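Local coordinates for KLLA0F20702p (Kluyveromyces lactis, PDB 5Y5A), which is part of the telomerase protein Est1, which is thought to recruit the enzyme to telomeres through Cdc13, at residues 234-237 and 238-241; 220-223 and 224-228; 188-191 and 192-195. All coordinates share one frame; numbering follows the deposited sequence.

Interaction 1. Residues 234-237 and 238-241; sequences VGET and FLQR
Gln240 N donates to Glu236 O at 3.0 Å, and the bonds Leu239 N to Gly235 O and Arg241 N to Thr237 O repeat the same i to i+4 step. The Glu236 side chain turns back along this ladder. Its bend at chi2 (68°) lays the carboxylate beside Leu239, with OE2 3.3 Å from Leu239 CD2. The same OE2 accepts a weak bond from Gln240 NE2 at 3.4 Å, the carboxylate and amide planes 33° apart, while OE1 is held by Ser268. These residues form the opening turns of helix 235-247, in the Est1 DNA/RNA binding domain, a family of the TPR clan of helical repeats. On another side of the helix the Phe238 ring turns an edge to the backbone: Gly235 O lies in its plane, and Val234 O is 3.6 Å from Phe238 CD1. Arg241 bends at chi3 (-63°), and its NH1 hangs 3.1 Å above one face of the Phe238 ring, displaced toward the rim. Of the guanidinium nitrogens, NE donates to Gln257, NH2 forms a salt bridge with Asp225 and NH1 probably bonds Ser228 OG. Phe238 itself packs against Gln257, Arg260 and Ser261 of helix 251-263.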
loop_
_atom_site.group_PDB
_atom_site.type_symbol
_atom_site.label_atom_id
_atom_site.label_comp_id
_atom_site.label_asym_id
_atom_site.label_seq_id
_atom_site.Cartn_x
_atom_site.Cartn_y
_atom_site.Cartn_z
ATOM N N VAL A 234 -0.474 9.203 -3.047
ATOM C CA VAL A 234 -0.426 9.818 -1.726
ATOM C C VAL A 234 -0.228 8.766 -0.643
ATOM O O VAL A 234 -1.119 7.954 -0.366
ATOM C CB VAL A 234 -1.699 10.649 -1.455
ATOM C CG1 VAL A 234 -1.803 11.041 0.011
ATOM C CG2 VAL A 234 -1.696 11.889 -2.333
ATOM N N GLY A 235 0.961 8.783 -0.047
ATOM C CA GLY A 235 1.330 7.818 0.968
ATOM C C GLY A 235 0.458 7.863 2.207
ATOM O O GLY A 235 0.204 6.823 2.823
ATOM N N GLU A 236 -0.012 9.060 2.566
ATOM C CA GLU A 236 -0.717 9.256 3.827
ATOM C C GLU A 236 -1.950 8.365 3.950
ATOM O O GLU A 236 -2.310 7.940 5.047
ATOM C CB GLU A 236 -1.113 10.724 3.993
ATOM C CG GLU A 236 -1.501 11.101 5.419
ATOM C CD GLU A 236 -0.323 11.070 6.386
ATOM O OE1 GLU A 236 0.838 11.208 5.934
ATOM O OE2 GLU A 236 -0.563 10.920 7.604
ATOM N N THR A 237 -2.585 8.067 2.823
ATOM C CA THR A 237 -3.753 7.200 2.828
ATOM C C THR A 237 -3.412 5.791 3.304
ATOM O O THR A 237 -4.156 5.188 4.061
ATOM C CB THR A 237 -4.375 7.094 1.439
ATOM O OG1 THR A 237 -4.446 8.395 0.848
ATOM C CG2 THR A 237 -5.763 6.500 1.547
ATOM N N PHE A 238 -2.286 5.272 2.834
ATOM C CA PHE A 238 -1.806 3.959 3.257
ATOM C C PHE A 238 -1.415 3.993 4.729
ATOM O O PHE A 238 -1.664 3.043 5.466
ATOM C CB PHE A 238 -0.609 3.515 2.394
ATOM C CG PHE A 238 -0.952 3.308 0.947
ATOM C CD1 PHE A 238 -0.940 4.375 0.057
ATOM C CD2 PHE A 238 -1.284 2.047 0.470
ATOM C CE1 PHE A 238 -1.256 4.187 -1.283
ATOM C CE2 PHE A 238 -1.596 1.851 -0.866
ATOM C CZ PHE A 238 -1.585 2.922 -1.743
ATOM N N LEU A 239 -0.809 5.098 5.154
ATOM C CA LEU A 239 -0.410 5.243 6.549
ATOM C C LEU A 239 -1.614 5.108 7.478
ATOM O O LEU A 239 -1.575 4.378 8.473
ATOM C CB LEU A 239 0.278 6.590 6.793
ATOM C CG LEU A 239 0.781 6.714 8.235
ATOM C CD1 LEU A 239 2.145 6.044 8.392
ATOM C CD2 LEU A 239 0.824 8.151 8.715
ATOM N N GLN A 240 -2.691 5.802 7.142
ATOM C CA GLN A 240 -3.864 5.813 8.003
ATOM C C GLN A 240 -4.544 4.449 8.001
ATOM O O GLN A 240 -5.075 4.009 9.020
ATOM C CB GLN A 240 -4.831 6.910 7.571
ATOM C CG GLN A 240 -4.284 8.315 7.777
ATOM C CD GLN A 240 -3.976 8.623 9.241
ATOM O OE1 GLN A 240 -4.682 8.178 10.152
ATOM N NE2 GLN A 240 -2.917 9.393 9.468
ATOM N N ARG A 241 -4.497 3.768 6.862
ATOM C CA ARG A 241 -5.003 2.403 6.781
ATOM C C ARG A 241 -4.230 1.485 7.722
ATOM O O ARG A 241 -4.809 0.655 8.425
ATOM C CB ARG A 241 -4.905 1.874 5.356
ATOM C CG ARG A 241 -6.229 1.799 4.648
ATOM C CD ARG A 241 -6.213 0.692 3.633
ATOM N NE ARG A 241 -5.217 0.967 2.615
ATOM C CZ ARG A 241 -5.430 1.762 1.574
ATOM N NH1 ARG A 241 -4.466 1.963 0.688
ATOM N NH2 ARG A 241 -6.612 2.352 1.421
#

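Interaction 2. Residues 220-223 and 224-228; sequences PLRY and LDIAS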
loop_
_atom_site.group_PDB
_atom_site.type_symbol
_atom_site.label_atom_id
_atom_site.label_comp_id
_atom_site.label_asym_id
_atom_site.label_seq_id
_atom_site.Cartn_x
_atom_site.Cartn_y
_atom_site.Cartn_z
ATOM N N PRO A 220 -14.112 3.505 8.074
ATOM C CA PRO A 220 -13.015 4.378 7.642
ATOM C C PRO A 220 -12.179 3.752 6.525
ATOM O O PRO A 220 -11.672 4.478 5.669
ATOM C CB PRO A 220 -12.184 4.568 8.917
ATOM C CG PRO A 220 -12.602 3.464 9.835
ATOM C CD PRO A 220 -14.033 3.193 9.511
ATOM N N LEU A 221 -12.057 2.426 6.523
ATOM C CA LEU A 221 -11.291 1.742 5.490
ATOM C C LEU A 221 -11.914 1.938 4.117
ATOM O O LEU A 221 -11.201 2.017 3.128
ATOM C CB LEU A 221 -11.165 0.254 5.802
ATOM C CG LEU A 221 -10.147 -0.088 6.890
ATOM C CD1 LEU A 221 -10.209 -1.560 7.247
ATOM C CD2 LEU A 221 -8.756 0.284 6.442
ATOM N N ARG A 222 -13.239 2.033 4.049
ATOM C CA ARG A 222 -13.890 2.259 2.758
ATOM C C ARG A 222 -13.551 3.639 2.198
ATOM O O ARG A 222 -13.253 3.772 1.009
ATOM C CB ARG A 222 -15.406 2.108 2.861
ATOM C CG ARG A 222 -16.098 2.161 1.502
ATOM C CD ARG A 222 -17.615 2.277 1.615
ATOM N NE ARG A 222 -18.039 3.631 1.961
ATOM C CZ ARG A 222 -19.154 4.199 1.513
ATOM N NH1 ARG A 222 -19.957 3.529 0.696
ATOM N NH2 ARG A 222 -19.462 5.436 1.879
ATOM N N TYR A 223 -13.596 4.661 3.051
ATOM C CA TYR A 223 -13.249 6.017 2.633
ATOM C C TYR A 223 -11.785 6.105 2.210
ATOM O O TYR A 223 -11.457 6.731 1.210
ATOM C CB TYR A 223 -13.533 7.021 3.752
ATOM C CG TYR A 223 -15.006 7.346 3.919
ATOM C CD1 TYR A 223 -15.679 8.114 2.977
ATOM C CD2 TYR A 223 -15.716 6.887 5.018
ATOM C CE1 TYR A 223 -17.021 8.414 3.121
ATOM C CE2 TYR A 223 -17.061 7.183 5.173
ATOM C CZ TYR A 223 -17.708 7.946 4.221
ATOM O OH TYR A 223 -19.046 8.242 4.372
ATOM N N LEU A 224 -10.914 5.467 2.981
ATOM C CA LEU A 224 -9.494 5.447 2.676
ATOM C C LEU A 224 -9.235 4.702 1.364
ATOM O O LEU A 224 -8.399 5.113 0.560
ATOM C CB LEU A 224 -8.717 4.809 3.827
ATOM C CG LEU A 224 -8.705 5.578 5.150
ATOM C CD1 LEU A 224 -7.967 4.793 6.228
ATOM C CD2 LEU A 224 -8.071 6.945 4.958
ATOM N N ASP A 225 -9.965 3.612 1.145
ATOM C CA ASP A 225 -9.840 2.858 -0.097
ATOM C C ASP A 225 -10.167 3.740 -1.291
ATOM O O ASP A 225 -9.463 3.723 -2.300
ATOM C CB ASP A 225 -10.752 1.633 -0.084
ATOM C CG ASP A 225 -10.161 0.478 0.697
ATOM O OD1 ASP A 225 -9.245 0.717 1.514
ATOM O OD2 ASP A 225 -10.616 -0.668 0.494
ATOM N N ILE A 226 -11.235 4.521 -1.169
ATOM C CA ILE A 226 -11.622 5.409 -2.247
ATOM C C ILE A 226 -10.564 6.493 -2.440
ATOM O O ILE A 226 -10.191 6.801 -3.572
ATOM C CB ILE A 226 -12.990 6.037 -1.987
ATOM C CG1 ILE A 226 -14.038 4.934 -1.830
ATOM C CG2 ILE A 226 -13.374 6.949 -3.134
ATOM C CD1 ILE A 226 -15.406 5.440 -1.411
ATOM N N ALA A 227 -10.059 7.045 -1.339
ATOM C CA ALA A 227 -8.989 8.040 -1.407
ATOM C C ALA A 227 -7.745 7.501 -2.130
ATOM O O ALA A 227 -7.170 8.187 -2.974
ATOM C CB ALA A 227 -8.625 8.515 -0.010
ATOM N N SER A 228 -7.336 6.278 -1.794
ATOM C CA SER A 228 -6.214 5.609 -2.456
ATOM C C SER A 228 -6.480 5.367 -3.930
ATOM O O SER A 228 -5.575 5.385 -4.753
ATOM C CB SER A 228 -5.912 4.266 -1.793
ATOM O OG SER A 228 -5.467 4.439 -0.467
#
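The Asp225 carboxylate has Leu221 O above its plane, with OD1 only 2.8 Å from that oxygen. Beside it on the helix, the Arg222 guanidinium comes edge-on to the face of the Tyr223 ring near CZ and does not lie flat on it. Leu221 O also accepts from Asp225 N at 2.8 Å, and thus faces both the N-H and the carboxylate of one residue. The torsion behind this is chi1 of Asp225 (-80°), which puts CG next to the residue's own N and over the carbonyl one turn back. Leu224 and Ile226 fold the same way: Leu224 CG comes to 3.2 Å from Pro220 O, and Ile226 CG1 to 3.2 Å from Arg222 O. Each of these carbonyls meanwhile takes an N-H from the residue four places on, Leu224 N to Pro220 O at 3.0 Å and Ile226 N to Arg222 O at 3.1 Å. This is regular alpha-helix, most of helix 218-230, and falls in the Est1 DNA/RNA binding family of the TPR clan. Pro220, third in that helix, lacks an N-H, which the first turn does not need for bonding within the helix. Ile226 and Tyr223 pack on Leu192 and Ile195 of helix 179-206, whereas Leu221 and Leu224 touch Arg241 of helix 235-247. Two acceptors as close as Leu221 O and Asp225 OD1 should repel; the salt bridge from Arg241 NH2 to OD1 probably offsets that cost and keeps the carboxylate charged.

Interaction 3. Residues 188-191 and 192-195; sequences SQRC and LLYI
Arg190 and Tyr194, one turn apart, run side by side and point the same way. Arg190 CB and CD both meet the ring at one corner, obliquely, 4.0 and 4.1 Å from Tyr194 CE2, but the guanidinium is turned 89° from the ring plane and does not stack on it. Chi1 of Tyr194 (-65°) swings the ring beside its own backbone N, bringing CD2 to 3.1 Å from Arg190 O, a carbonyl that also accepts from Tyr194 N. Gln189 and Leu193 form a second parallel pair, Gln189 NE2 lying 4.1 Å from Leu193 CB. Bent at chi2 (-86°), Gln189 presents OE1 at the guanidinium edge, where Arg190 NH1 donates in plane at 2.8 Å. Elsewhere on this middle part of helix 179-206, within the Est1 family region of the TPR clan, Cys191 packs on helices 78-105 and 113-144, and Leu192 on helix 218-230, joining three neighbours to one helix. Asp83 of helix 78-105 receives both a salt bridge from Arg190 NE and a hydrogen bond with Tyr194 OH, and Trp86 stacks on the tyrosine ring. A leucine at Tyr194 lacks the hydroxyl and the ring, and would probably leave Asp83 with one partner fewer and Trp86 without its stack. Shared between a guanidinium and a phenol, the Asp83 carboxylate is likely to stay ionised.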
loop_
_atom_site.group_PDB
_atom_site.type_symbol
_atom_site.label_atom_id
_atom_site.label_comp_id
_atom_site.label_asym_id
_atom_site.label_seq_id
_atom_site.Cartn_x
_atom_site.Cartn_y
_atom_site.Cartn_z
ATOM N N SER A 188 -10.679 16.482 -3.176
ATOM C CA SER A 188 -11.528 15.327 -2.938
ATOM C C SER A 188 -10.786 14.270 -2.139
ATOM O O SER A 188 -11.317 13.725 -1.172
ATOM C CB SER A 188 -12.020 14.745 -4.258
ATOM O OG SER A 188 -12.838 15.686 -4.932
ATOM N N GLN A 189 -9.551 14.001 -2.544
ATOM C CA GLN A 189 -8.713 13.029 -1.859
ATOM C C GLN A 189 -8.508 13.419 -0.396
ATOM O O GLN A 189 -8.522 12.568 0.492
ATOM C CB GLN A 189 -7.364 12.894 -2.573
ATOM C CG GLN A 189 -6.512 11.735 -2.083
ATOM C CD GLN A 189 -5.663 12.088 -0.879
ATOM O OE1 GLN A 189 -5.297 13.246 -0.679
ATOM N NE2 GLN A 189 -5.342 11.086 -0.071
ATOM N N ARG A 190 -8.319 14.706 -0.142
ATOM C CA ARG A 190 -8.159 15.162 1.231
ATOM C C ARG A 190 -9.440 14.961 2.030
ATOM O O ARG A 190 -9.393 14.541 3.189
ATOM C CB ARG A 190 -7.735 16.624 1.267
ATOM C CG ARG A 190 -6.323 16.845 0.748
ATOM C CD ARG A 190 -5.315 15.956 1.468
ATOM N NE ARG A 190 -3.977 16.523 1.371
ATOM C CZ ARG A 190 -3.065 16.147 0.481
ATOM N NH1 ARG A 190 -3.334 15.173 -0.379
ATOM N NH2 ARG A 190 -1.881 16.738 0.464
ATOM N N CYS A 191 -10.580 15.248 1.407
ATOM C CA CYS A 191 -11.867 15.062 2.071
ATOM C C CYS A 191 -12.052 13.605 2.462
ATOM O O CYS A 191 -12.448 13.300 3.585
ATOM C CB CYS A 191 -13.020 15.507 1.173
ATOM S SG CYS A 191 -13.125 17.278 0.925
ATOM N N LEU A 192 -11.761 12.709 1.529
ATOM C CA LEU A 192 -11.869 11.288 1.798
ATOM C C LEU A 192 -10.849 10.845 2.848
ATOM O O LEU A 192 -11.149 9.999 3.688
ATOM C CB LEU A 192 -11.695 10.495 0.505
ATOM C CG LEU A 192 -12.777 10.752 -0.552
ATOM C CD1 LEU A 192 -12.332 10.222 -1.901
ATOM C CD2 LEU A 192 -14.108 10.130 -0.147
ATOM N N LEU A 193 -9.649 11.423 2.804
ATOM C CA LEU A 193 -8.610 11.103 3.784
ATOM C C LEU A 193 -9.008 11.500 5.204
ATOM O O LEU A 193 -8.839 10.723 6.144
ATOM C CB LEU A 193 -7.286 11.785 3.422
ATOM C CG LEU A 193 -6.132 11.581 4.419
ATOM C CD1 LEU A 193 -5.695 10.114 4.492
ATOM C CD2 LEU A 193 -4.935 12.465 4.088
ATOM N N TYR A 194 -9.535 12.706 5.366
ATOM C CA TYR A 194 -9.792 13.214 6.707
ATOM C C TYR A 194 -11.134 12.735 7.259
ATOM O O TYR A 194 -11.337 12.695 8.471
ATOM C CB TYR A 194 -9.705 14.738 6.717
ATOM C CG TYR A 194 -8.308 15.225 6.412
ATOM C CD1 TYR A 194 -7.206 14.663 7.050
ATOM C CD2 TYR A 194 -8.082 16.226 5.469
ATOM C CE1 TYR A 194 -5.912 15.093 6.765
ATOM C CE2 TYR A 194 -6.795 16.663 5.178
ATOM C CZ TYR A 194 -5.715 16.094 5.829
ATOM O OH TYR A 194 -4.439 16.528 5.548
ATOM N N ILE A 195 -12.047 12.361 6.374
ATOM C CA ILE A 195 -13.235 11.649 6.816
ATOM C C ILE A 195 -12.774 10.315 7.400
ATOM O O ILE A 195 -13.218 9.918 8.476
ATOM C CB ILE A 195 -14.245 11.434 5.668
ATOM C CG1 ILE A 195 -15.026 12.725 5.405
ATOM C CG2 ILE A 195 -15.210 10.314 6.002
ATOM C CD1 ILE A 195 -15.983 12.640 4.241
#

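Along the chain the order is interaction 3, on helix 179-206, then interaction 2, on helix 218-230, then interaction 1, at the start of helix 235-247. The centre of interaction 2 lies about 9 Å from the centre of each of the others, and the centres of interactions 1 and 3 are about 11 Å apart. Side chains of each touch the other two, Glu236 CG reaching Leu193 CD2 at 3.9 Å between the outer pair. The boundary between interactions 2 and 3 is largely apolar, as where Ala227 CB meets Leu192 CB, whereas charged and polar groups join 1 to 2. Interaction 3 belongs to the Est1 family region and the other two to the DNA/RNA binding region; the tight packing suggests that these regions form one continuous helical body.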